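Local coordinates for hydrogenase maturation factor (PDB 3VTH), which probably uses carbamoyl phosphate and ATP to carbamoylate the C-terminal cysteine of HypE during the maturation of [NiFe]-hydrogenases, at residues Y43-G48 against K99-V105; V262-V268 against L286-K292. Numbering follows the deposited sequence.

Interaction 1. Residues Y43-G48 against K99-V105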
ATOM      1  N   TYR A  43      21.840  15.594 -18.900  1.00 25.51           N
ATOM      2  CA  TYR A  43      20.493  16.136 -18.868  1.00 25.73           C
ATOM      3  C   TYR A  43      19.465  15.038 -18.624  1.00 25.54           C
ATOM      4  O   TYR A  43      19.714  13.864 -18.912  1.00 24.96           O
ATOM      5  CB  TYR A  43      20.156  16.923 -20.154  1.00 26.61           C
ATOM      6  CG  TYR A  43      20.219  16.140 -21.461  1.00 28.37           C
ATOM      7  CD1 TYR A  43      21.368  16.159 -22.252  1.00 29.86           C
ATOM      8  CD2 TYR A  43      19.119  15.413 -21.917  1.00 29.43           C
ATOM      9  CE1 TYR A  43      21.421  15.459 -23.473  1.00 31.86           C
ATOM     10  CE2 TYR A  43      19.165  14.692 -23.126  1.00 31.31           C
ATOM     11  CZ  TYR A  43      20.324  14.730 -23.892  1.00 30.80           C
ATOM     12  OH  TYR A  43      20.377  14.039 -25.065  1.00 33.19           O
ATOM     13  N   ASN A  44      18.321  15.442 -18.089  1.00 25.17           N
ATOM     14  CA  ASN A  44      17.166  14.575 -17.968  1.00 25.54           C
ATOM     15  C   ASN A  44      16.479  14.468 -19.307  1.00 26.40           C
ATOM     16  O   ASN A  44      16.231  15.481 -19.963  1.00 27.11           O
ATOM     17  CB  ASN A  44      16.176  15.153 -16.952  1.00 24.96           C
ATOM     18  CG  ASN A  44      16.552  14.830 -15.522  1.00 25.49           C
ATOM     19  OD1 ASN A  44      15.823  15.171 -14.594  1.00 25.87           O
ATOM     20  ND2 ASN A  44      17.703  14.167 -15.337  1.00 24.09           N
ATOM     21  N   ASN A  45      16.179  13.251 -19.744  1.00 26.85           N
ATOM     22  CA  ASN A  45      15.386  13.112 -20.964  1.00 28.09           C
ATOM     23  C   ASN A  45      14.114  12.351 -20.625  1.00 28.25           C
ATOM     24  O   ASN A  45      13.863  12.099 -19.457  1.00 26.42           O
ATOM     25  CB  ASN A  45      16.194  12.521 -22.133  1.00 29.68           C
ATOM     26  CG  ASN A  45      16.592  11.072 -21.921  1.00 30.36           C
ATOM     27  OD1 ASN A  45      16.150  10.414 -20.976  1.00 29.40           O
ATOM     28  ND2 ASN A  45      17.420  10.560 -22.824  1.00 31.08           N
ATOM     29  N   SER A  46      13.293  12.010 -21.611  1.00 29.21           N
ATOM     30  CA  SER A  46      12.018  11.422 -21.268  1.00 30.03           C
ATOM     31  C   SER A  46      12.125   9.948 -20.842  1.00 30.03           C
ATOM     32  O   SER A  46      11.149   9.378 -20.393  1.00 30.44           O
ATOM     33  CB  SER A  46      10.951  11.669 -22.348  1.00 31.46           C
ATOM     34  OG  SER A  46      11.414  11.316 -23.641  1.00 31.90           O
ATOM     35  N   SER A  47      13.310   9.355 -20.942  1.00 29.87           N
ATOM     36  CA  SER A  47      13.463   7.947 -20.608  1.00 31.53           C
ATOM     37  C   SER A  47      14.366   7.717 -19.399  1.00 30.01           C
ATOM     38  O   SER A  47      14.513   6.582 -18.924  1.00 30.98           O
ATOM     39  CB  SER A  47      13.884   7.119 -21.845  1.00 33.03           C
ATOM     40  OG  SER A  47      15.243   7.351 -22.138  1.00 38.17           O
ATOM     41  N   GLY A  48      14.932   8.805 -18.882  1.00 28.19           N
ATOM     42  CA  GLY A  48      15.769   8.752 -17.710  1.00 27.17           C
ATOM     43  C   GLY A  48      16.848   9.818 -17.667  1.00 26.36           C
ATOM     44  O   GLY A  48      16.567  11.028 -17.690  1.00 26.27           O
ATOM     45  N   LYS A  99      15.370  17.174 -22.341  1.00 33.65           N
ATOM     46  CA  LYS A  99      14.844  16.905 -23.687  1.00 37.23           C
ATOM     47  C   LYS A  99      13.691  15.895 -23.642  1.00 37.88           C
ATOM     48  O   LYS A  99      13.780  14.871 -22.965  1.00 36.13           O
ATOM     49  CB  LYS A  99      15.957  16.409 -24.622  1.00 37.55           C
ATOM     50  CG  LYS A  99      17.155  17.356 -24.734  1.00 40.19           C
ATOM     51  CD  LYS A  99      18.123  16.919 -25.852  1.00 44.86           C
ATOM     52  CE  LYS A  99      19.048  18.056 -26.295  1.00 46.82           C
ATOM     53  NZ  LYS A  99      19.798  18.695 -25.171  1.00 47.96           N
ATOM     54  N   GLU A 100      12.614  16.211 -24.357  1.00 40.81           N
ATOM     55  CA  GLU A 100      11.469  15.315 -24.512  1.00 43.33           C
ATOM     56  C   GLU A 100      11.600  14.582 -25.853  1.00 45.32           C
ATOM     57  O   GLU A 100      11.446  15.191 -26.908  1.00 48.07           O
ATOM     58  CB  GLU A 100      10.150  16.111 -24.423  1.00 44.60           C
ATOM     59  CG  GLU A 100       8.894  15.383 -24.935  1.00 48.09           C
ATOM     60  CD  GLU A 100       8.563  14.140 -24.124  1.00 47.13           C
ATOM     61  OE1 GLU A 100       8.171  14.279 -22.947  1.00 47.06           O
ATOM     62  OE2 GLU A 100       8.694  13.030 -24.673  1.00 47.97           O
ATOM     63  N   ASP A 101      11.932  13.305 -25.807  1.00 45.26           N
ATOM     64  CA  ASP A 101      12.223  12.465 -26.959  1.00 48.23           C
ATOM     65  C   ASP A 101      11.239  11.300 -27.022  1.00 49.00           C
ATOM     66  O   ASP A 101      11.530  10.282 -27.563  1.00 50.29           O
ATOM     67  CB  ASP A 101      13.638  11.917 -26.804  1.00 47.14           C
ATOM     68  CG  ASP A 101      14.218  11.315 -28.084  1.00 51.16           C
ATOM     69  OD1 ASP A 101      13.738  11.588 -29.169  1.00 53.34           O
ATOM     70  OD2 ASP A 101      15.197  10.573 -27.984  1.00 52.93           O
ATOM     71  N   GLY A 102      10.078  11.463 -26.436  1.00 48.77           N
ATOM     72  CA  GLY A 102       9.074  10.425 -26.445  1.00 49.77           C
ATOM     73  C   GLY A 102       9.206   9.122 -25.661  1.00 48.27           C
ATOM     74  O   GLY A 102       8.419   8.240 -25.862  1.00 50.42           O
ATOM     75  N   GLY A 103      10.132   8.964 -24.752  1.00 43.83           N
ATOM     76  CA  GLY A 103      10.095   7.736 -23.982  1.00 41.61           C
ATOM     77  C   GLY A 103       9.205   7.818 -22.743  1.00 39.04           C
ATOM     78  O   GLY A 103       8.247   8.535 -22.715  1.00 39.39           O
ATOM     79  N   PHE A 104       9.549   7.067 -21.727  1.00 36.16           N
ATOM     80  CA  PHE A 104       8.878   7.158 -20.450  1.00 33.71           C
ATOM     81  C   PHE A 104       9.848   6.847 -19.356  1.00 31.39           C
ATOM     82  O   PHE A 104      10.823   6.197 -19.566  1.00 31.44           O
ATOM     83  CB  PHE A 104       7.683   6.211 -20.371  1.00 33.43           C
ATOM     84  CG  PHE A 104       8.063   4.787 -20.289  1.00 34.26           C
ATOM     85  CD1 PHE A 104       8.529   4.133 -21.382  1.00 36.06           C
ATOM     86  CD2 PHE A 104       8.021   4.123 -19.112  1.00 35.06           C
ATOM     87  CE1 PHE A 104       8.903   2.853 -21.310  1.00 38.93           C
ATOM     88  CE2 PHE A 104       8.392   2.844 -19.041  1.00 36.45           C
ATOM     89  CZ  PHE A 104       8.838   2.202 -20.140  1.00 36.82           C
ATOM     90  N   VAL A 105       9.570   7.360 -18.173  1.00 29.98           N
ATOM     91  CA  VAL A 105      10.478   7.202 -17.054  1.00 28.67           C
ATOM     92  C   VAL A 105       9.682   7.048 -15.756  1.00 27.22           C
ATOM     93  O   VAL A 105       8.656   7.709 -15.566  1.00 26.37           O
ATOM     94  CB  VAL A 105      11.486   8.398 -16.964  1.00 28.87           C
ATOM     95  CG1 VAL A 105      10.753   9.720 -16.781  1.00 28.40           C
ATOM     96  CG2 VAL A 105      12.514   8.184 -15.828  1.00 28.74           C
TER

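Interaction 2. Residues V262-V268 against L286-K292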
ATOM      1  N   VAL A 262       7.536   5.490  20.548  1.00 33.61           N
ATOM      2  CA  VAL A 262       6.803   4.315  20.066  1.00 32.82           C
ATOM      3  C   VAL A 262       6.996   3.118  21.005  1.00 33.64           C
ATOM      4  O   VAL A 262       6.035   2.412  21.318  1.00 32.96           O
ATOM      5  CB  VAL A 262       7.195   3.945  18.612  1.00 31.54           C
ATOM      6  CG1 VAL A 262       6.391   2.743  18.114  1.00 30.03           C
ATOM      7  CG2 VAL A 262       6.965   5.120  17.690  1.00 30.93           C
ATOM      8  N   LYS A 263       8.230   2.924  21.479  1.00 35.02           N
ATOM      9  CA  LYS A 263       8.580   1.787  22.348  1.00 36.86           C
ATOM     10  C   LYS A 263       7.865   1.813  23.701  1.00 37.86           C
ATOM     11  O   LYS A 263       7.847   0.793  24.405  1.00 38.15           O
ATOM     12  CB  LYS A 263      10.093   1.729  22.593  1.00 38.59           C
ATOM     13  CG  LYS A 263      10.949   1.492  21.357  1.00 40.06           C
ATOM     14  CD  LYS A 263      11.444   0.078  21.303  1.00 46.09           C
ATOM     15  CE  LYS A 263      12.963   0.037  21.167  1.00 49.56           C
ATOM     16  NZ  LYS A 263      13.448   0.620  19.880  1.00 48.95           N
ATOM     17  N   LYS A 264       7.295   2.964  24.064  1.00 36.97           N
ATOM     18  CA  LYS A 264       6.503   3.073  25.299  1.00 38.83           C
ATOM     19  C   LYS A 264       5.164   2.370  25.148  1.00 37.57           C
ATOM     20  O   LYS A 264       4.568   1.936  26.136  1.00 38.11           O
ATOM     21  CB  LYS A 264       6.248   4.539  25.681  1.00 39.04           C
ATOM     22  CG  LYS A 264       7.382   5.203  26.430  1.00 43.13           C
ATOM     23  CD  LYS A 264       7.196   6.718  26.502  1.00 46.43           C
ATOM     24  CE  LYS A 264       8.401   7.372  27.168  1.00 50.75           C
ATOM     25  NZ  LYS A 264       8.282   8.868  27.237  1.00 53.12           N
ATOM     26  N   TYR A 265       4.695   2.285  23.905  1.00 35.33           N
ATOM     27  CA  TYR A 265       3.366   1.773  23.606  1.00 35.14           C
ATOM     28  C   TYR A 265       3.371   0.460  22.842  1.00 34.99           C
ATOM     29  O   TYR A 265       2.340  -0.224  22.767  1.00 35.00           O
ATOM     30  CB  TYR A 265       2.583   2.796  22.788  1.00 33.96           C
ATOM     31  CG  TYR A 265       2.413   4.130  23.457  1.00 34.27           C
ATOM     32  CD1 TYR A 265       1.372   4.356  24.354  1.00 35.13           C
ATOM     33  CD2 TYR A 265       3.289   5.179  23.184  1.00 36.12           C
ATOM     34  CE1 TYR A 265       1.214   5.595  24.980  1.00 36.81           C
ATOM     35  CE2 TYR A 265       3.141   6.433  23.804  1.00 35.80           C
ATOM     36  CZ  TYR A 265       2.102   6.621  24.694  1.00 36.30           C
ATOM     37  OH  TYR A 265       1.940   7.844  25.283  1.00 37.78           O
ATOM     38  N   CYS A 266       4.514   0.113  22.256  1.00 35.06           N
ATOM     39  CA  CYS A 266       4.570  -0.979  21.293  1.00 34.60           C
ATOM     40  C   CYS A 266       5.840  -1.778  21.403  1.00 35.36           C
ATOM     41  O   CYS A 266       6.866  -1.281  21.857  1.00 35.91           O
ATOM     42  CB  CYS A 266       4.493  -0.430  19.863  1.00 33.48           C
ATOM     43  SG  CYS A 266       2.991   0.495  19.508  1.00 34.48           S
ATOM     44  N   ILE A 267       5.748  -3.030  20.968  1.00 35.59           N
ATOM     45  CA  ILE A 267       6.903  -3.869  20.689  1.00 35.88           C
ATOM     46  C   ILE A 267       7.435  -3.428  19.331  1.00 34.07           C
ATOM     47  O   ILE A 267       6.668  -3.305  18.377  1.00 33.39           O
ATOM     48  CB  ILE A 267       6.498  -5.374  20.663  1.00 35.94           C
ATOM     49  CG1 ILE A 267       6.069  -5.823  22.072  1.00 38.12           C
ATOM     50  CG2 ILE A 267       7.637  -6.244  20.088  1.00 37.16           C
ATOM     51  CD1 ILE A 267       5.419  -7.224  22.158  1.00 39.29           C
ATOM     52  N   VAL A 268       8.735  -3.165  19.248  1.00 34.02           N
ATOM     53  CA  VAL A 268       9.357  -2.722  17.996  1.00 32.90           C
ATOM     54  C   VAL A 268      10.631  -3.530  17.754  1.00 33.57           C
ATOM     55  O   VAL A 268      11.636  -3.318  18.426  1.00 34.23           O
ATOM     56  CB  VAL A 268       9.706  -1.204  18.027  1.00 32.96           C
ATOM     57  CG1 VAL A 268      10.225  -0.719  16.657  1.00 31.97           C
ATOM     58  CG2 VAL A 268       8.509  -0.369  18.457  1.00 32.55           C
ATOM     59  N   LEU A 286       2.068  -2.405  14.749  1.00 26.90           N
ATOM     60  CA  LEU A 286       2.942  -2.864  15.827  1.00 27.82           C
ATOM     61  C   LEU A 286       2.119  -3.453  16.956  1.00 29.09           C
ATOM     62  O   LEU A 286       1.051  -2.932  17.257  1.00 29.07           O
ATOM     63  CB  LEU A 286       3.753  -1.674  16.375  1.00 27.50           C
ATOM     64  CG  LEU A 286       4.696  -0.953  15.404  1.00 27.94           C
ATOM     65  CD1 LEU A 286       5.223   0.308  16.068  1.00 28.22           C
ATOM     66  CD2 LEU A 286       5.860  -1.851  14.956  1.00 26.78           C
ATOM     67  N   LYS A 287       2.617  -4.522  17.586  1.00 29.89           N
ATOM     68  CA  LYS A 287       1.942  -5.109  18.745  1.00 31.86           C
ATOM     69  C   LYS A 287       2.017  -4.172  19.940  1.00 32.09           C
ATOM     70  O   LYS A 287       3.093  -3.634  20.253  1.00 32.23           O
ATOM     71  CB  LYS A 287       2.545  -6.474  19.106  1.00 33.29           C
ATOM     72  CG  LYS A 287       2.288  -7.578  18.057  1.00 36.56           C
ATOM     73  CD  LYS A 287       0.851  -8.158  18.135  1.00 40.18           C
ATOM     74  CE  LYS A 287       0.650  -9.275  17.100  1.00 43.07           C
ATOM     75  NZ  LYS A 287      -0.699  -9.920  17.178  1.00 45.52           N
ATOM     76  N   LYS A 288       0.879  -3.993  20.611  1.00 32.57           N
ATOM     77  CA  LYS A 288       0.765  -3.120  21.788  1.00 33.53           C
ATOM     78  C   LYS A 288       1.515  -3.719  22.973  1.00 34.93           C
ATOM     79  O   LYS A 288       1.424  -4.921  23.221  1.00 35.47           O
ATOM     80  CB  LYS A 288      -0.701  -2.956  22.198  1.00 34.05           C
ATOM     81  CG  LYS A 288      -1.581  -2.147  21.242  1.00 33.91           C
ATOM     82  CD  LYS A 288      -3.042  -2.269  21.729  1.00 34.64           C
ATOM     83  CE  LYS A 288      -3.978  -1.356  20.956  1.00 31.18           C
ATOM     84  NZ  LYS A 288      -5.363  -1.586  21.394  1.00 32.91           N
ATOM     85  N   LYS A 289       2.247  -2.883  23.705  1.00 35.78           N
ATOM     86  CA  LYS A 289       2.846  -3.289  24.984  1.00 37.71           C
ATOM     87  C   LYS A 289       3.154  -2.073  25.834  1.00 38.87           C
ATOM     88  O   LYS A 289       3.704  -1.095  25.335  1.00 37.41           O
ATOM     89  CB  LYS A 289       4.131  -4.107  24.774  1.00 37.96           C
ATOM     90  CG  LYS A 289       4.839  -4.530  26.089  1.00 40.02           C
ATOM     91  CD  LYS A 289       6.113  -5.364  25.851  1.00 41.50           C
ATOM     92  CE  LYS A 289       7.265  -4.524  25.257  1.00 41.01           C
ATOM     93  NZ  LYS A 289       7.721  -3.455  26.180  1.00 41.50           N
ATOM     94  N   GLY A 290       2.811  -2.150  27.119  1.00 41.00           N
ATOM     95  CA  GLY A 290       3.186  -1.122  28.086  1.00 43.96           C
ATOM     96  C   GLY A 290       2.104  -0.078  28.290  1.00 45.12           C
ATOM     97  O   GLY A 290       1.006  -0.398  28.744  1.00 45.83           O
ATOM     98  N   GLU A 291       2.430   1.175  27.972  1.00 44.96           N
ATOM     99  CA  GLU A 291       1.500   2.297  28.124  1.00 45.95           C
ATOM    100  C   GLU A 291       0.363   2.251  27.104  1.00 44.24           C
ATOM    101  O   GLU A 291       0.500   1.666  26.011  1.00 42.74           O
ATOM    102  CB  GLU A 291       2.244   3.630  27.983  1.00 46.27           C
ATOM    103  CG  GLU A 291       3.046   4.046  29.207  1.00 51.59           C
ATOM    104  CD  GLU A 291       3.446   5.508  29.126  1.00 56.12           C
ATOM    105  OE1 GLU A 291       2.762   6.337  29.761  1.00 59.63           O
ATOM    106  OE2 GLU A 291       4.413   5.837  28.395  1.00 57.74           O
ATOM    107  N   LYS A 292      -0.746   2.891  27.458  1.00 44.31           N
ATOM    108  CA  LYS A 292      -1.962   2.863  26.648  1.00 43.55           C
ATOM    109  C   LYS A 292      -2.319   4.243  26.106  1.00 41.69           C
ATOM    110  O   LYS A 292      -2.199   5.228  26.810  1.00 41.63           O
ATOM    111  CB  LYS A 292      -3.133   2.332  27.480  1.00 45.40           C
ATOM    112  CG  LYS A 292      -3.137   0.819  27.659  1.00 48.76           C
ATOM    113  CD  LYS A 292      -4.436   0.366  28.319  1.00 52.54           C
ATOM    114  CE  LYS A 292      -4.385  -1.100  28.670  1.00 56.02           C
ATOM    115  NZ  LYS A 292      -3.670  -1.308  29.960  1.00 59.64           N
TER
HETATM  116  O   HOH W   1       6.419  -1.111  25.633  1.00 22.37           O
HETATM  117  O   HOH W   2      -0.251   0.337  23.857  1.00 23.05           O
HETATM  118  O   HOH W   3       8.918  -1.851  23.467  1.00 20.69           O
HETATM  119  O   HOH W   4       5.397  -5.120  16.907  1.00 17.60           O

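Interaction 1. Residues Y43-G48 against K99-V105
The Lys99 side chain runs across the ring of Tyr43, its CD 3.7 Å from Tyr43 CZ, and ends in a cation-pi contact, NZ 4.1 Å from the ring centroid and over the face. Lysine suits this place because its aliphatic chain can lie along the ring while its ammonium sits over the face. Beside it, Lys99 N donates to Asn44 O (3.0 Å). Strand 39-45 of the acylphosphatase-like domain turns here toward strand 48-55; Asn44, a predicted catalytic residue, lies close to Arg26 and a bound phosphate. Asn45 shapes the turn: its OD1 accepts from Ser47 N (3.0 Å), an Asx turn. Ser46 then reaches into the bend of 99-105, where its OG accepts from Asp101 N (3.0 Å) and Gly103 N (2.9 Å); a serine is small enough to fit inside that curve. Gly103 must lack a side chain, since a CB would clash with Ser47 CB. Val105 CG2 packs 3.8 Å from Gly48 CA, while the Phe104 side chain touches Tyr420 and Phe422 of strand 420-423.

Interaction 2. Residues V262-V268 against L286-K292
Where helix 259-265 gives way to an extended chain, Cys266 forms a single beta bridge with Lys288. Ile267 N donates to Lys287 O (2.8 Å) and Lys289 N to Tyr265 O (2.8 Å), while Glu291 N reaches Lys264 O (2.9 Å), so a carbonyl at the helix end finds a donor across the contact.

The side chains sort by character. Leu286, in its m,t rotamer, points toward 262-268 and sets CD1 3.4 Å from Val262 CG1 and 4.1 Å from Val268 CG2; Cys266, small and apolar enough for this buried place, brings CB to 3.8 Å from Leu286 CB. Leu276 of helix 270-277 and Val306 extend this apolar patch. Tyr265, with chi1 m, lays CE1 3.7 Å from Glu291 CB, and its side chain also touches Leu233 and Met256. Lys289 starts extended (chi1 and chi2 t) and then bends through two p torsions, so that CE lies 3.6 Å from Ile267 CG1 and NZ donates to water 1, which also bridges Lys263 O and Lys289 O. Lys287 and Lys288 turn elsewhere, to Asp302 and to the carbonyls of Ala298 and Leu301. Gly290 adopts angles that call for glycine, and a CB would clash with Lys264 O.

Both segments belong to the YrdC-like domain. Because the direct polar links across the contact are main-chain ones, its pairing depends little on side-chain identity, whereas the apolar packing of Leu286 against Val262, Cys266 and Val268 depends on their shape and lack of charge.

In the fold
The two contacts follow one another along the chain, interaction 1 closing before interaction 2 opens, and lie on opposite sides of its centre, their centres 47 Å apart and their nearest atoms about 32 Å apart. They share no sheet. Interaction 1 lies at strand 39-45, beside the edge strand 93-95 of the five-stranded acylphosphatase-like sheet, and ties it to the segment leading toward the zinc-binding fingers; Glu100 and Phe104 also reach the Kae1-like domain, through Arg451 and strand 420-423. Interaction 2 joins helix 259-265 to the end of strand 283-287 in the ten-stranded sheet of the YrdC-like domain, which contributes to nucleotide binding. The pair thus samples separate modules of a multidomain enzyme.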